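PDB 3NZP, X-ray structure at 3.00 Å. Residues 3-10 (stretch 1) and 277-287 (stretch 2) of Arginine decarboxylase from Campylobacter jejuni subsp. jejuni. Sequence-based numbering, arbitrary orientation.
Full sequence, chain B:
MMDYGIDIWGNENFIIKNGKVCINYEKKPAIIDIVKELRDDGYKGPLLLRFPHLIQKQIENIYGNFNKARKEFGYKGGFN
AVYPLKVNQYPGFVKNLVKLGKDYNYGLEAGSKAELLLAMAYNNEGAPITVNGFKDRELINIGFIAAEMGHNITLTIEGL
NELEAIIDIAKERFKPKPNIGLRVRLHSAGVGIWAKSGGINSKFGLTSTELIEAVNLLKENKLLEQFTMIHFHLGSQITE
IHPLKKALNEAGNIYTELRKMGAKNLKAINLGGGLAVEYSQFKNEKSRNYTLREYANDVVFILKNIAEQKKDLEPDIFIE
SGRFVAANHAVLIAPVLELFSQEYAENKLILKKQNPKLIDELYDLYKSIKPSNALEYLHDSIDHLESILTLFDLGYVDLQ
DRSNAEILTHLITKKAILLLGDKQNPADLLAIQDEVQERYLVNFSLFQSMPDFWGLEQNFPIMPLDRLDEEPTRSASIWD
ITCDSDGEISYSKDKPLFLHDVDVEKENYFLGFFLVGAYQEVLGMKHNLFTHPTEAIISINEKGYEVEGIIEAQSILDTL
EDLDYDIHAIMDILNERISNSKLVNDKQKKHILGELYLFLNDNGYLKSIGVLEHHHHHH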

ATOM      1  N   ASP B   3     -28.502  -3.406  12.317  1.00 75.75           N
ATOM      2  CA  ASP B   3     -28.392  -3.882  10.938  1.00 71.47           C
ATOM      3  C   ASP B   3     -27.043  -3.499  10.333  1.00 72.08           C
ATOM      4  O   ASP B   3     -26.777  -3.763   9.155  1.00 70.31           O
ATOM      5  CB  ASP B   3     -29.532  -3.310  10.081  1.00 69.14           C
ATOM      6  CG  ASP B   3     -29.429  -1.798   9.891  1.00 74.91           C
ATOM      7  OD1 ASP B   3     -29.167  -1.080  10.884  1.00 73.30           O
ATOM      8  OD2 ASP B   3     -29.621  -1.329   8.749  1.00 71.83           O
ATOM      9  N   TYR B   4     -26.195  -2.876  11.148  1.00 67.04           N
ATOM     10  CA  TYR B   4     -24.872  -2.459  10.704  1.00 63.23           C
ATOM     11  C   TYR B   4     -24.965  -1.540   9.477  1.00 62.40           C
ATOM     12  O   TYR B   4     -24.075  -1.529   8.626  1.00 62.82           O
ATOM     13  CB  TYR B   4     -24.021  -3.698  10.388  1.00 54.89           C
ATOM     14  CG  TYR B   4     -23.699  -4.540  11.612  1.00 56.01           C
ATOM     15  CD1 TYR B   4     -22.678  -4.160  12.501  1.00 51.01           C
ATOM     16  CD2 TYR B   4     -24.451  -5.682  11.923  1.00 49.97           C
ATOM     17  CE1 TYR B   4     -22.421  -4.891  13.669  1.00 47.20           C
ATOM     18  CE2 TYR B   4     -24.200  -6.417  13.093  1.00 46.40           C
ATOM     19  CZ  TYR B   4     -23.187  -6.011  13.957  1.00 47.62           C
ATOM     20  OH  TYR B   4     -22.967  -6.700  15.117  1.00 48.85           O
ATOM     21  N   GLY B   5     -26.047  -0.768   9.406  1.00 63.27           N
ATOM     22  CA  GLY B   5     -26.256   0.146   8.297  1.00 61.31           C
ATOM     23  C   GLY B   5     -26.371  -0.551   6.957  1.00 56.61           C
ATOM     24  O   GLY B   5     -26.117   0.045   5.908  1.00 58.40           O
ATOM     25  N   ILE B   6     -26.765  -1.815   6.981  1.00 49.64           N
ATOM     26  CA  ILE B   6     -26.887  -2.577   5.752  1.00 50.54           C
ATOM     27  C   ILE B   6     -27.777  -1.872   4.734  1.00 54.08           C
ATOM     28  O   ILE B   6     -27.783  -2.215   3.552  1.00 55.04           O
ATOM     29  CB  ILE B   6     -27.446  -3.983   6.042  1.00 44.50           C
ATOM     30  CG1 ILE B   6     -27.384  -4.846   4.777  1.00 45.26           C
ATOM     31  CG2 ILE B   6     -28.845  -3.862   6.593  1.00 43.30           C
ATOM     32  CD1 ILE B   6     -27.739  -6.307   4.996  1.00 37.10           C
ATOM     33  N   ASP B   7     -28.524  -0.874   5.188  1.00 60.05           N
ATOM     34  CA  ASP B   7     -29.410  -0.152   4.290  1.00 61.97           C
ATOM     35  C   ASP B   7     -28.729   1.027   3.615  1.00 58.66           C
ATOM     36  O   ASP B   7     -29.137   1.450   2.532  1.00 61.62           O
ATOM     37  CB  ASP B   7     -30.651   0.313   5.049  1.00 72.70           C
ATOM     38  CG  ASP B   7     -31.743  -0.756   5.094  1.00 80.80           C
ATOM     39  OD1 ASP B   7     -32.736  -0.551   5.827  1.00 87.45           O
ATOM     40  OD2 ASP B   7     -31.617  -1.789   4.394  1.00 70.05           O
ATOM     41  N   ILE B   8     -27.684   1.545   4.249  1.00 55.08           N
ATOM     42  CA  ILE B   8     -26.946   2.673   3.700  1.00 47.00           C
ATOM     43  C   ILE B   8     -26.000   2.221   2.585  1.00 52.73           C
ATOM     44  O   ILE B   8     -26.191   2.557   1.414  1.00 50.33           O
ATOM     45  CB  ILE B   8     -26.127   3.354   4.788  1.00 43.83           C
ATOM     46  CG1 ILE B   8     -27.037   3.744   5.949  1.00 39.96           C
ATOM     47  CG2 ILE B   8     -25.421   4.558   4.223  1.00 41.24           C
ATOM     48  CD1 ILE B   8     -26.294   4.372   7.122  1.00 44.23           C
ATOM     49  N   TRP B   9     -24.985   1.447   2.958  1.00 53.42           N
ATOM     50  CA  TRP B   9     -23.998   0.950   2.004  1.00 51.71           C
ATOM     51  C   TRP B   9     -24.476  -0.295   1.275  1.00 50.15           C
ATOM     52  O   TRP B   9     -24.018  -0.594   0.174  1.00 44.97           O
ATOM     53  CB  TRP B   9     -22.683   0.608   2.713  1.00 53.24           C
ATOM     54  CG  TRP B   9     -22.814  -0.509   3.704  1.00 46.88           C
ATOM     55  CD1 TRP B   9     -23.063  -0.390   5.037  1.00 44.60           C
ATOM     56  CD2 TRP B   9     -22.794  -1.920   3.421  1.00 42.37           C
ATOM     57  NE1 TRP B   9     -23.208  -1.632   5.604  1.00 45.19           N
ATOM     58  CE2 TRP B   9     -23.051  -2.588   4.640  1.00 39.19           C
ATOM     59  CE3 TRP B   9     -22.594  -2.676   2.261  1.00 39.85           C
ATOM     60  CZ2 TRP B   9     -23.112  -3.984   4.731  1.00 39.21           C
ATOM     61  CZ3 TRP B   9     -22.657  -4.073   2.353  1.00 43.31           C
ATOM     62  CH2 TRP B   9     -22.914  -4.707   3.580  1.00 40.54           C
ATOM     63  N   GLY B  10     -25.395  -1.019   1.898  1.00 52.52           N
ATOM     64  CA  GLY B  10     -25.883  -2.245   1.309  1.00 61.19           C
ATOM     65  C   GLY B  10     -26.853  -2.167   0.152  1.00 66.58           C
ATOM     66  O   GLY B  10     -26.891  -3.083  -0.669  1.00 72.49           O
ATOM     67  N   VAL B 277     -18.793   5.829  -4.407  1.00 34.00           N
ATOM     68  CA  VAL B 277     -19.484   4.650  -3.885  1.00 37.65           C
ATOM     69  C   VAL B 277     -19.860   4.915  -2.428  1.00 38.25           C
ATOM     70  O   VAL B 277     -19.111   5.570  -1.707  1.00 29.50           O
ATOM     71  CB  VAL B 277     -18.571   3.395  -3.960  1.00 34.47           C
ATOM     72  CG1 VAL B 277     -19.108   2.289  -3.068  1.00 27.19           C
ATOM     73  CG2 VAL B 277     -18.487   2.905  -5.397  1.00 24.36           C
ATOM     74  N   GLU B 278     -21.017   4.424  -1.994  1.00 37.41           N
ATOM     75  CA  GLU B 278     -21.410   4.632  -0.607  1.00 42.20           C
ATOM     76  C   GLU B 278     -20.778   3.580   0.308  1.00 40.10           C
ATOM     77  O   GLU B 278     -21.154   2.410   0.260  1.00 40.60           O
ATOM     78  CB  GLU B 278     -22.926   4.579  -0.457  1.00 41.98           C
ATOM     79  CG  GLU B 278     -23.362   4.943   0.950  1.00 42.46           C
ATOM     80  CD  GLU B 278     -22.834   6.312   1.357  1.00 47.30           C
ATOM     81  OE1 GLU B 278     -23.218   7.314   0.706  1.00 36.84           O
ATOM     82  OE2 GLU B 278     -22.027   6.381   2.313  1.00 45.71           O
ATOM     83  N   TYR B 279     -19.829   4.004   1.138  1.00 39.30           N
ATOM     84  CA  TYR B 279     -19.111   3.106   2.046  1.00 40.36           C
ATOM     85  C   TYR B 279     -19.573   3.243   3.494  1.00 41.69           C
ATOM     86  O   TYR B 279     -19.353   2.360   4.326  1.00 44.89           O
ATOM     87  CB  TYR B 279     -17.608   3.397   1.964  1.00 34.04           C
ATOM     88  CG  TYR B 279     -16.935   2.909   0.693  1.00 41.29           C
ATOM     89  CD1 TYR B 279     -16.571   1.575   0.551  1.00 41.66           C
ATOM     90  CD2 TYR B 279     -16.638   3.783  -0.355  1.00 42.59           C
ATOM     91  CE1 TYR B 279     -15.924   1.117  -0.594  1.00 42.27           C
ATOM     92  CE2 TYR B 279     -15.988   3.336  -1.513  1.00 39.84           C
ATOM     93  CZ  TYR B 279     -15.634   2.000  -1.619  1.00 43.32           C
ATOM     94  OH  TYR B 279     -14.976   1.522  -2.744  1.00 48.42           O
ATOM     95  N   SER B 280     -20.206   4.369   3.784  1.00 46.33           N
ATOM     96  CA  SER B 280     -20.697   4.649   5.117  1.00 43.35           C
ATOM     97  C   SER B 280     -21.726   3.641   5.604  1.00 46.59           C
ATOM     98  O   SER B 280     -22.655   3.300   4.877  1.00 47.95           O
ATOM     99  CB  SER B 280     -21.318   6.026   5.151  1.00 41.38           C
ATOM    100  OG  SER B 280     -22.091   6.151   6.322  1.00 53.15           O
ATOM    101  N   GLN B 281     -21.556   3.175   6.843  1.00 57.02           N
ATOM    102  CA  GLN B 281     -22.484   2.214   7.460  1.00 59.97           C
ATOM    103  C   GLN B 281     -23.026   2.795   8.765  1.00 61.91           C
ATOM    104  O   GLN B 281     -23.591   2.078   9.594  1.00 58.26           O
ATOM    105  CB  GLN B 281     -21.792   0.875   7.746  1.00 54.01           C
ATOM    106  CG  GLN B 281     -20.768   0.908   8.878  1.00 55.12           C
ATOM    107  CD  GLN B 281     -20.175  -0.468   9.183  1.00 52.04           C
ATOM    108  OE1 GLN B 281     -20.903  -1.447   9.336  1.00 47.67           O
ATOM    109  NE2 GLN B 281     -18.849  -0.539   9.282  1.00 43.83           N
ATOM    110  N   PHE B 282     -22.843   4.103   8.932  1.00 67.76           N
ATOM    111  CA  PHE B 282     -23.303   4.815  10.115  1.00 70.73           C
ATOM    112  C   PHE B 282     -24.232   5.959   9.726  1.00 77.62           C
ATOM    113  O   PHE B 282     -23.921   6.768   8.846  1.00 80.04           O
ATOM    114  CB  PHE B 282     -22.107   5.352  10.902  1.00 70.83           C
ATOM    115  CG  PHE B 282     -21.248   4.276  11.493  1.00 75.06           C
ATOM    116  CD1 PHE B 282     -21.687   3.541  12.587  1.00 74.78           C
ATOM    117  CD2 PHE B 282     -20.014   3.967  10.933  1.00 81.00           C
ATOM    118  CE1 PHE B 282     -20.912   2.512  13.119  1.00 76.01           C
ATOM    119  CE2 PHE B 282     -19.231   2.939  11.459  1.00 83.03           C
ATOM    120  CZ  PHE B 282     -19.685   2.209  12.552  1.00 77.11           C
ATOM    121  N   LYS B 283     -25.379   6.004  10.395  1.00 83.38           N
ATOM    122  CA  LYS B 283     -26.396   7.016  10.158  1.00 87.63           C
ATOM    123  C   LYS B 283     -25.800   8.421  10.224  1.00 88.54           C
ATOM    124  O   LYS B 283     -25.015   8.738  11.121  1.00 91.18           O
ATOM    125  CB  LYS B 283     -27.518   6.863  11.196  1.00 92.64           C
ATOM    126  CG  LYS B 283     -28.760   7.713  10.930  1.00101.80           C
ATOM    127  CD  LYS B 283     -29.885   7.438  11.935  1.00 98.32           C
ATOM    128  CE  LYS B 283     -29.522   7.867  13.360  1.00 98.23           C
ATOM    129  NZ  LYS B 283     -29.276   9.330  13.493  1.00 93.50           N
ATOM    130  N   ASN B 284     -26.180   9.256   9.262  1.00 84.51           N
ATOM    131  CA  ASN B 284     -25.695  10.626   9.193  1.00 85.87           C
ATOM    132  C   ASN B 284     -24.187  10.693   8.993  1.00 83.81           C
ATOM    133  O   ASN B 284     -23.465  11.265   9.808  1.00 82.82           O
ATOM    134  CB  ASN B 284     -26.089  11.412  10.455  1.00 89.35           C
ATOM    135  CG  ASN B 284     -27.590  11.681  10.539  1.00 95.85           C
ATOM    136  OD1 ASN B 284     -28.387  10.775  10.795  1.00 94.13           O
ATOM    137  ND2 ASN B 284     -27.981  12.937  10.314  1.00 93.40           N
ATOM    138  N   GLU B 285     -23.717  10.093   7.904  1.00 81.87           N
ATOM    139  CA  GLU B 285     -22.301  10.110   7.571  1.00 81.38           C
ATOM    140  C   GLU B 285     -22.042   9.647   6.147  1.00 76.42           C
ATOM    141  O   GLU B 285     -21.006   9.054   5.864  1.00 84.18           O
ATOM    142  CB  GLU B 285     -21.502   9.245   8.541  1.00 88.56           C
ATOM    143  CG  GLU B 285     -20.739  10.034   9.595  1.00 99.41           C
ATOM    144  CD  GLU B 285     -19.841   9.142  10.434  1.00107.52           C
ATOM    145  OE1 GLU B 285     -19.173   9.650  11.363  1.00111.60           O
ATOM    146  OE2 GLU B 285     -19.807   7.923  10.157  1.00111.80           O
ATOM    147  N   LYS B 286     -22.990   9.923   5.258  1.00 69.08           N
ATOM    148  CA  LYS B 286     -22.898   9.565   3.839  1.00 57.21           C
ATOM    149  C   LYS B 286     -21.506   9.806   3.226  1.00 50.29           C
ATOM    150  O   LYS B 286     -20.849  10.802   3.530  1.00 46.53           O
ATOM    151  CB  LYS B 286     -23.934  10.379   3.056  1.00 60.95           C
ATOM    152  CG  LYS B 286     -25.010   9.569   2.357  1.00 63.18           C
ATOM    153  CD  LYS B 286     -25.953   8.896   3.333  1.00 66.45           C
ATOM    154  CE  LYS B 286     -26.996   8.066   2.582  1.00 72.27           C
ATOM    155  NZ  LYS B 286     -28.022   7.460   3.485  1.00 66.05           N
ATOM    156  N   SER B 287     -21.065   8.900   2.356  1.00 41.59           N
ATOM    157  CA  SER B 287     -19.764   9.051   1.708  1.00 44.65           C
ATOM    158  C   SER B 287     -19.845  10.102   0.611  1.00 42.78           C
ATOM    159  O   SER B 287     -18.956  10.941   0.462  1.00 40.19           O
ATOM    160  CB  SER B 287     -19.292   7.730   1.091  1.00 41.60           C
ATOM    161  OG  SER B 287     -18.847   6.820   2.074  1.00 40.79           O
TER

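Two irregular segments, neither forming a regular helix or strand, pack side by side in one chain and bury 407 Å² between them, summed over both. No clear hydrogen bond crosses the interface; it is built mainly from van der Waals contact, with each segment folded by its own polar bonds. The backbones come nearest at G5 and Q281, whose CA atoms lie 4.4 Å apart. There G5 CA makes a CA-H...O contact with Q281 O at 3.5 Å. A CB on G5 would point toward the other stretch and fall 2.2 Å from Q281 O, and the positive phi also favours glycine. G5 sits in a type I' turn from D3 to I6, closed by I6 N to D3 O (2.9 Å); I8 N also hydrogen-bonds to G5 O (2.7 Å).

I8 gives up the most surface, pointing toward stretch 2 with chi1 m and chi2 t. Its CG2 meets S280 O at 3.1 Å and approaches the aliphatic CG of E278 at 3.9 Å, while CD1 reaches the backbone at F282 C, 3.7 Å away. The K286 side chain, sideways at CB, has its end nearer, with NZ 4.0 Å from I8 CG2.

Q281 and W9 form the second centre. Q281 CB lies 3.2 Å from W9 CD1, a tight approach oblique to the indole, and S280 O lies at the ring's edge, near its plane. W9 CB also rests 3.4 Å from E278 O. The indole is tethered within its own stretch by W9 NE1 to Y4 O (3.1 Å), beside the CD1 that meets Q281 CB.

Beside the I8 side chain, the E278 carboxylate braces stretch 2: OE2 accepts from S287 N (2.7 Å) and S280 N (3.1 Å). The bond from S287 N links positions near the two ends of the stretch, while that from S280 N is local, and Y279 N donates to S287 OG (3.1 Å).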